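Local coordinates for protein tyrosine recombinase XerH (Helicobacter pylori, PDB 5JK0) that cuts and rejoins DNA at a specific recombination site through a tyrosine nucleophile and takes part in chromosome segregation, at residues 202-207 / 287-292; 329-334 / 340-345. All coordinates share one frame; numbering follows the deposited sequence.

Contact 1 (202-207 / 287-292); sequences RLLIKI and AYLYKQ. With nucleotides of chain G; nucleotides of chain H.
Leu204 and Leu289 both hold CG opposite the backbone N, with chi1 175° and 172°, which sends their forked ends out from two nearly perpendicular helices to meet. The axes of the two segments cross at -83° with a closest approach of 11.1 Å, so branched side chains have to fill the gap. CD1 of Leu289 lies against CD2 of Leu204 at 3.7 Å and also reaches CG1 of Ile205 at 4.3 Å; a single methyl is thus shared by two neighbours on helix 198-211. Leucine suits this place because its branch lies far enough from the backbone to span widely separated helices. The outermost methyl of Ile205, CD1, rests beside the Gln292 backbone O at 4.2 Å and its CB at 4.3 Å. Phe184 and Phe276 extend the apolar surroundings on the 202-207 side.

Other faces of 287-292 meet DNA. Ala287 turns its small methyl to O4 of DT5 of chain H at 3.8 Å, on the major-groove edge of the base. O5' of DG4 of chain H and Gln292 CG lie over opposite faces of the Tyr288 ring, both near its rim. C8 of DA24 of chain G sits over the rim of one Tyr290 face, and OP2, at the ring edge, accepts a bond from OH whose very short modelled length is doubtful. Between the segments the contact is van der Waals only, though Tyr288 OH bonds to Asn201 beside it; this is consistent with apolar packing holding 287-292 against DNA, to which it gives mainly packing and one phosphate bond.

Contact 2 (329-334 / 340-345); sequences LVQEAL and NTSRIY
Ser342 reaches toward helix 327-334 from CB outward. CB itself packs on CG1 of Val330 at 4.0 Å, the branch that stands opposite the backbone N of the valine (chi1 171°). One bond further, OG has swung away from its own carbonyl carbon (chi1 -56°) and nestles against Gln331, 3.6 Å from CA and 3.7 Å from CB. These are van der Waals contacts; the polar partner of OG is ND1 of His336, in the turn joining the two segments. The small serine suits the close approach, with the CA atoms of Gln331 and Ser342 5.9 Å apart, and a hydroxyl lets the same residue both fill the gap and bond to the imidazole. Beta-branched Val330 adds a compact, rigid apolar surface. The extended Gln331 chain carries its amide away from the serine, to where OE1 makes a weak hydrogen bond to Arg343 of a second subunit.

His336 is a predicted catalytic residue and Tyr345, one turn after Ser342, the predicted nucleophile; the hydroxyl of Tyr345 bonds to His314. Ser342 is thus placed as a second-shell residue: its buried hydroxyl, set against the carbons of Gln331, is satisfied by His336, and the bond to ND1 probably restrains rotation of that ring.

Overall arrangement
Both segments of contact 1 precede those of contact 2 in the chain, and both contacts belong to the tyrosine recombinase catalytic domain. Their centres lie 23 Å apart and their nearest atoms about 10 Å, so they do not touch. Contact 1 joins helix 198-211 to helix 286-300, the one that meets DNA, across a span that includes the three-stranded antiparallel sheet; contact 2 is local, folding helix 327-334 back on the short helix 339-342. Helix 309-324 comes between them in sequence, bringing in the predicted catalytic His310 and Arg313 and packing against Tyr345. Contact 1 thus lies beside the DNA, whereas contact 2 shapes the segment with the predicted nucleophile and borders a second subunit.

Contact 1 (202-207 / 287-292)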
loop_
_atom_site.group_PDB
_atom_site.type_symbol
_atom_site.label_atom_id
_atom_site.label_comp_id
_atom_site.label_asym_id
_atom_site.label_seq_id
_atom_site.Cartn_x
_atom_site.Cartn_y
_atom_site.Cartn_z
ATOM N N ARG D 202 12.298 -20.368 38.533
ATOM C CA ARG D 202 13.527 -20.486 37.758
ATOM C C ARG D 202 13.370 -21.512 36.642
ATOM O O ARG D 202 13.765 -21.266 35.505
ATOM C CB ARG D 202 14.708 -20.860 38.654
ATOM C CG ARG D 202 15.239 -19.710 39.490
ATOM C CD ARG D 202 16.666 -19.976 39.936
ATOM N NE ARG D 202 16.776 -21.199 40.726
ATOM C CZ ARG D 202 17.927 -21.786 41.032
ATOM N NH1 ARG D 202 17.937 -22.895 41.759
ATOM N NH2 ARG D 202 19.071 -21.266 40.610
ATOM N N LEU D 203 12.783 -22.659 36.973
ATOM C CA LEU D 203 12.560 -23.714 35.991
ATOM C C LEU D 203 11.602 -23.256 34.894
ATOM O O LEU D 203 11.804 -23.557 33.720
ATOM C CB LEU D 203 12.017 -24.973 36.670
ATOM C CG LEU D 203 11.692 -26.156 35.755
ATOM C CD1 LEU D 203 12.928 -26.609 34.991
ATOM C CD2 LEU D 203 11.102 -27.308 36.553
ATOM N N LEU D 204 10.565 -22.521 35.284
ATOM C CA LEU D 204 9.558 -22.042 34.343
ATOM C C LEU D 204 10.145 -21.086 33.311
ATOM O O LEU D 204 9.911 -21.234 32.110
ATOM C CB LEU D 204 8.414 -21.355 35.095
ATOM C CG LEU D 204 7.330 -20.688 34.244
ATOM C CD1 LEU D 204 6.666 -21.701 33.325
ATOM C CD2 LEU D 204 6.297 -20.005 35.126
ATOM N N ILE D 205 10.908 -20.108 33.785
ATOM C CA ILE D 205 11.467 -19.076 32.918
ATOM C C ILE D 205 12.570 -19.625 32.014
ATOM O O ILE D 205 12.645 -19.272 30.838
ATOM C CB ILE D 205 12.014 -17.894 33.746
ATOM C CG1 ILE D 205 10.884 -17.255 34.556
ATOM C CG2 ILE D 205 12.665 -16.854 32.847
ATOM C CD1 ILE D 205 11.297 -16.025 35.330
ATOM N N LYS D 206 13.411 -20.501 32.555
ATOM C CA LYS D 206 14.520 -21.057 31.782
ATOM C C LYS D 206 14.042 -21.901 30.602
ATOM O O LYS D 206 14.627 -21.843 29.520
ATOM C CB LYS D 206 15.440 -21.889 32.677
ATOM C CG LYS D 206 16.302 -21.048 33.600
ATOM C CD LYS D 206 17.501 -21.819 34.120
ATOM C CE LYS D 206 18.340 -20.946 35.040
ATOM N NZ LYS D 206 19.789 -21.278 34.975
ATOM N N ILE D 207 12.984 -22.680 30.808
ATOM C CA ILE D 207 12.429 -23.503 29.737
ATOM C C ILE D 207 11.929 -22.623 28.591
ATOM O O ILE D 207 12.092 -22.961 27.417
ATOM C CB ILE D 207 11.285 -24.401 30.254
ATOM C CG1 ILE D 207 11.834 -25.462 31.209
ATOM C CG2 ILE D 207 10.559 -25.075 29.099
ATOM C CD1 ILE D 207 10.777 -26.385 31.775
ATOM N N ALA D 287 -0.045 -13.267 33.967
ATOM C CA ALA D 287 0.195 -12.057 34.748
ATOM C C ALA D 287 1.340 -12.240 35.741
ATOM O O ALA D 287 2.189 -11.360 35.891
ATOM C CB ALA D 287 -1.074 -11.640 35.476
ATOM N N TYR D 288 1.361 -13.386 36.415
ATOM C CA TYR D 288 2.420 -13.680 37.373
ATOM C C TYR D 288 3.739 -13.960 36.661
ATOM O O TYR D 288 4.801 -13.535 37.117
ATOM C CB TYR D 288 2.040 -14.871 38.255
ATOM C CG TYR D 288 3.109 -15.242 39.258
ATOM C CD1 TYR D 288 3.238 -14.547 40.455
ATOM C CD2 TYR D 288 3.993 -16.285 39.007
ATOM C CE1 TYR D 288 4.217 -14.880 41.373
ATOM C CE2 TYR D 288 4.974 -16.626 39.919
ATOM C CZ TYR D 288 5.081 -15.921 41.099
ATOM O OH TYR D 288 6.056 -16.259 42.008
ATOM N N LEU D 289 3.662 -14.681 35.547
ATOM C CA LEU D 289 4.847 -15.010 34.762
ATOM C C LEU D 289 5.536 -13.749 34.250
ATOM O O LEU D 289 6.758 -13.625 34.339
ATOM C CB LEU D 289 4.476 -15.920 33.588
ATOM C CG LEU D 289 5.577 -16.192 32.560
ATOM C CD1 LEU D 289 6.787 -16.854 33.203
ATOM C CD2 LEU D 289 5.040 -17.044 31.416
ATOM N N TYR D 290 4.747 -12.820 33.719
ATOM C CA TYR D 290 5.275 -11.560 33.204
ATOM C C TYR D 290 6.009 -10.782 34.292
ATOM O O TYR D 290 7.126 -10.307 34.082
ATOM C CB TYR D 290 4.146 -10.702 32.623
ATOM C CG TYR D 290 4.600 -9.349 32.114
ATOM C CD1 TYR D 290 4.645 -8.245 32.960
ATOM C CD2 TYR D 290 4.980 -9.174 30.789
ATOM C CE1 TYR D 290 5.064 -7.012 32.503
ATOM C CE2 TYR D 290 5.397 -7.942 30.323
ATOM C CZ TYR D 290 5.436 -6.865 31.185
ATOM O OH TYR D 290 5.851 -5.634 30.730
ATOM N N LYS D 291 5.368 -10.656 35.450
ATOM C CA LYS D 291 5.912 -9.884 36.561
ATOM C C LYS D 291 7.264 -10.427 37.011
ATOM O O LYS D 291 8.165 -9.664 37.356
ATOM C CB LYS D 291 4.929 -9.877 37.732
ATOM C CG LYS D 291 5.142 -8.742 38.720
ATOM C CD LYS D 291 4.873 -7.392 38.072
ATOM C CE LYS D 291 4.983 -6.260 39.085
ATOM N NZ LYS D 291 4.655 -4.936 38.485
ATOM N N GLN D 292 7.403 -11.748 37.003
ATOM C CA GLN D 292 8.654 -12.385 37.397
ATOM C C GLN D 292 9.733 -12.188 36.337
ATOM O O GLN D 292 10.913 -12.059 36.659
ATOM C CB GLN D 292 8.437 -13.878 37.659
ATOM C CG GLN D 292 7.573 -14.166 38.876
ATOM C CD GLN D 292 8.200 -13.670 40.164
ATOM O OE1 GLN D 292 9.409 -13.786 40.364
ATOM N NE2 GLN D 292 7.379 -13.106 41.043
ATOM P P DA G 24 4.884 -4.601 27.925
ATOM O OP1 DA G 24 5.259 -3.387 27.170
ATOM O OP2 DA G 24 5.935 -5.558 28.334
ATOM O "O5'" DA G 24 4.061 -4.164 29.229
ATOM C "C5'" DA G 24 3.046 -3.176 29.116
ATOM C "C4'" DA G 24 2.154 -3.141 30.348
ATOM O "O4'" DA G 24 1.270 -4.294 30.363
ATOM C "C3'" DA G 24 2.879 -3.148 31.703
ATOM O "O3'" DA G 24 2.329 -2.133 32.526
ATOM C "C2'" DA G 24 2.547 -4.533 32.261
ATOM C "C1'" DA G 24 1.154 -4.716 31.694
ATOM N N9 DA G 24 0.655 -6.088 31.733
ATOM C C8 DA G 24 1.385 -7.242 31.663
ATOM N N7 DA G 24 0.658 -8.333 31.732
ATOM C C5 DA G 24 -0.640 -7.860 31.859
ATOM C C6 DA G 24 -1.883 -8.513 31.981
ATOM N N6 DA G 24 -2.019 -9.842 31.991
ATOM N N1 DA G 24 -2.985 -7.742 32.086
ATOM C C2 DA G 24 -2.848 -6.411 32.074
ATOM N N3 DA G 24 -1.737 -5.686 31.969
ATOM C C4 DA G 24 -0.657 -6.479 31.863
ATOM P P DT H 5 -3.322 -16.912 39.969
ATOM O OP1 DT H 5 -4.030 -18.210 39.920
ATOM O OP2 DT H 5 -2.261 -16.615 38.983
ATOM O "O5'" DT H 5 -4.400 -15.728 39.909
ATOM C "C5'" DT H 5 -5.520 -15.739 40.791
ATOM C "C4'" DT H 5 -6.382 -14.502 40.596
ATOM O "O4'" DT H 5 -5.568 -13.310 40.756
ATOM C "C3'" DT H 5 -7.055 -14.382 39.226
ATOM O "O3'" DT H 5 -8.409 -13.959 39.384
ATOM C "C2'" DT H 5 -6.215 -13.325 38.512
ATOM C "C1'" DT H 5 -5.789 -12.439 39.671
ATOM N N1 DT H 5 -4.530 -11.680 39.409
ATOM C C2 DT H 5 -4.599 -10.336 39.123
ATOM O O2 DT H 5 -5.648 -9.718 39.070
ATOM N N3 DT H 5 -3.389 -9.735 38.901
ATOM C C4 DT H 5 -2.141 -10.331 38.935
ATOM O O4 DT H 5 -1.109 -9.705 38.720
ATOM C C5 DT H 5 -2.139 -11.742 39.239
ATOM C C7 DT H 5 -0.846 -12.499 39.302
ATOM C C6 DT H 5 -3.320 -12.342 39.459
ATOM P P DG H 4 1.676 -18.074 44.042
ATOM O OP1 DG H 4 0.435 -18.878 44.026
ATOM O OP2 DG H 4 2.990 -18.755 43.993
ATOM O "O5'" DG H 4 1.630 -17.006 42.847
ATOM C "C5'" DG H 4 0.499 -16.934 41.978
ATOM C "C4'" DG H 4 -0.659 -16.205 42.640
ATOM O "O4'" DG H 4 -0.179 -15.002 43.276
ATOM C "C3'" DG H 4 -1.737 -15.723 41.689
ATOM O "O3'" DG H 4 -2.664 -16.768 41.428
ATOM C "C2'" DG H 4 -2.385 -14.586 42.477
ATOM C "C1'" DG H 4 -1.225 -14.049 43.329
ATOM N N9 DG H 4 -0.707 -12.756 42.881
ATOM C C8 DG H 4 0.597 -12.452 42.569
ATOM N N7 DG H 4 0.769 -11.212 42.203
ATOM C C5 DG H 4 -0.500 -10.654 42.279
ATOM C C6 DG H 4 -0.935 -9.336 42.000
ATOM O O6 DG H 4 -0.260 -8.371 41.617
ATOM N N1 DG H 4 -2.305 -9.190 42.205
ATOM C C2 DG H 4 -3.148 -10.191 42.626
ATOM N N2 DG H 4 -4.440 -9.859 42.765
ATOM N N3 DG H 4 -2.754 -11.430 42.892
ATOM C C4 DG H 4 -1.422 -11.591 42.697
#

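Contact 2 (329-334 / 340-345)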
loop_
_atom_site.group_PDB
_atom_site.type_symbol
_atom_site.label_atom_id
_atom_site.label_comp_id
_atom_site.label_asym_id
_atom_site.label_seq_id
_atom_site.Cartn_x
_atom_site.Cartn_y
_atom_site.Cartn_z
ATOM N N LEU D 329 13.567 -24.455 9.749
ATOM C CA LEU D 329 13.907 -24.819 11.122
ATOM C C LEU D 329 13.268 -23.860 12.123
ATOM O O LEU D 329 12.835 -24.270 13.199
ATOM C CB LEU D 329 15.426 -24.839 11.309
ATOM C CG LEU D 329 15.948 -25.231 12.693
ATOM C CD1 LEU D 329 15.483 -26.632 13.061
ATOM C CD2 LEU D 329 17.465 -25.134 12.744
ATOM N N VAL D 330 13.215 -22.583 11.760
ATOM C CA VAL D 330 12.584 -21.568 12.598
ATOM C C VAL D 330 11.093 -21.850 12.746
ATOM O O VAL D 330 10.541 -21.769 13.845
ATOM C CB VAL D 330 12.786 -20.153 12.021
ATOM C CG1 VAL D 330 11.948 -19.134 12.783
ATOM C CG2 VAL D 330 14.257 -19.773 12.054
ATOM N N GLN D 331 10.452 -22.193 11.634
ATOM C CA GLN D 331 9.026 -22.497 11.628
ATOM C C GLN D 331 8.697 -23.691 12.517
ATOM O O GLN D 331 7.759 -23.645 13.314
ATOM C CB GLN D 331 8.545 -22.769 10.203
ATOM C CG GLN D 331 7.075 -23.133 10.116
ATOM C CD GLN D 331 6.656 -23.551 8.720
ATOM O OE1 GLN D 331 7.476 -24.006 7.923
ATOM N NE2 GLN D 331 5.372 -23.396 8.419
ATOM N N GLU D 332 9.477 -24.758 12.375
ATOM C CA GLU D 332 9.235 -25.992 13.116
ATOM C C GLU D 332 9.534 -25.842 14.605
ATOM O O GLU D 332 8.855 -26.432 15.444
ATOM C CB GLU D 332 10.070 -27.132 12.527
ATOM C CG GLU D 332 9.726 -27.466 11.085
ATOM C CD GLU D 332 8.388 -28.170 10.951
ATOM O OE1 GLU D 332 7.940 -28.792 11.936
ATOM O OE2 GLU D 332 7.784 -28.098 9.860
ATOM N N ALA D 333 10.552 -25.051 14.928
ATOM C CA ALA D 333 10.952 -24.857 16.318
ATOM C C ALA D 333 9.993 -23.932 17.058
ATOM O O ALA D 333 9.714 -24.131 18.240
ATOM C CB ALA D 333 12.370 -24.311 16.387
ATOM N N LEU D 334 9.488 -22.919 16.359
ATOM C CA LEU D 334 8.592 -21.941 16.969
ATOM C C LEU D 334 7.135 -22.390 16.899
ATOM O O LEU D 334 6.308 -21.969 17.708
ATOM C CB LEU D 334 8.752 -20.573 16.301
ATOM C CG LEU D 334 9.835 -19.637 16.850
ATOM C CD1 LEU D 334 9.595 -19.349 18.325
ATOM C CD2 LEU D 334 11.234 -20.201 16.632
ATOM N N ASN D 340 5.264 -16.622 6.681
ATOM C CA ASN D 340 5.266 -15.165 6.652
ATOM C C ASN D 340 5.598 -14.604 8.029
ATOM O O ASN D 340 6.055 -13.469 8.157
ATOM C CB ASN D 340 3.917 -14.629 6.171
ATOM C CG ASN D 340 3.619 -15.007 4.734
ATOM O OD1 ASN D 340 4.527 -15.138 3.913
ATOM N ND2 ASN D 340 2.340 -15.184 4.423
ATOM N N THR D 341 5.359 -15.414 9.055
ATOM C CA THR D 341 5.703 -15.054 10.425
ATOM C C THR D 341 7.192 -15.278 10.671
ATOM O O THR D 341 7.863 -14.450 11.287
ATOM C CB THR D 341 4.886 -15.872 11.444
ATOM O OG1 THR D 341 3.486 -15.680 11.203
ATOM C CG2 THR D 341 5.216 -15.445 12.866
ATOM N N SER D 342 7.699 -16.403 10.176
ATOM C CA SER D 342 9.107 -16.756 10.335
ATOM C C SER D 342 10.018 -15.795 9.575
ATOM O O SER D 342 11.156 -15.556 9.976
ATOM C CB SER D 342 9.352 -18.191 9.862
ATOM O OG SER D 342 8.516 -19.106 10.548
ATOM N N ARG D 343 9.502 -15.250 8.478
ATOM C CA ARG D 343 10.262 -14.346 7.621
ATOM C C ARG D 343 10.658 -13.061 8.346
ATOM O O ARG D 343 11.656 -12.426 8.003
ATOM C CB ARG D 343 9.451 -14.016 6.364
ATOM C CG ARG D 343 10.167 -13.128 5.362
ATOM C CD ARG D 343 9.281 -12.816 4.168
ATOM N NE ARG D 343 9.901 -11.851 3.267
ATOM C CZ ARG D 343 10.707 -12.178 2.262
ATOM N NH1 ARG D 343 11.228 -11.231 1.494
ATOM N NH2 ARG D 343 10.992 -13.451 2.024
ATOM N N ILE D 344 9.873 -12.688 9.353
ATOM C CA ILE D 344 10.111 -11.465 10.116
ATOM C C ILE D 344 11.494 -11.462 10.770
ATOM O O ILE D 344 12.144 -10.419 10.869
ATOM C CB ILE D 344 9.031 -11.270 11.203
ATOM C CG1 ILE D 344 7.637 -11.265 10.572
ATOM C CG2 ILE D 344 9.262 -9.981 11.977
ATOM C CD1 ILE D 344 6.516 -11.054 11.568
ATOM N N TYR D 345 11.951 -12.637 11.193
ATOM C CA TYR D 345 13.225 -12.756 11.895
ATOM C C TYR D 345 14.417 -12.838 10.943
ATOM O O TYR D 345 15.488 -13.317 11.317
ATOM C CB TYR D 345 13.208 -13.980 12.814
ATOM C CG TYR D 345 12.067 -13.974 13.804
ATOM C CD1 TYR D 345 12.121 -13.190 14.949
ATOM C CD2 TYR D 345 10.935 -14.750 13.594
ATOM C CE1 TYR D 345 11.079 -13.177 15.858
ATOM C CE2 TYR D 345 9.888 -14.745 14.497
ATOM C CZ TYR D 345 9.965 -13.957 15.627
ATOM O OH TYR D 345 8.927 -13.949 16.530
#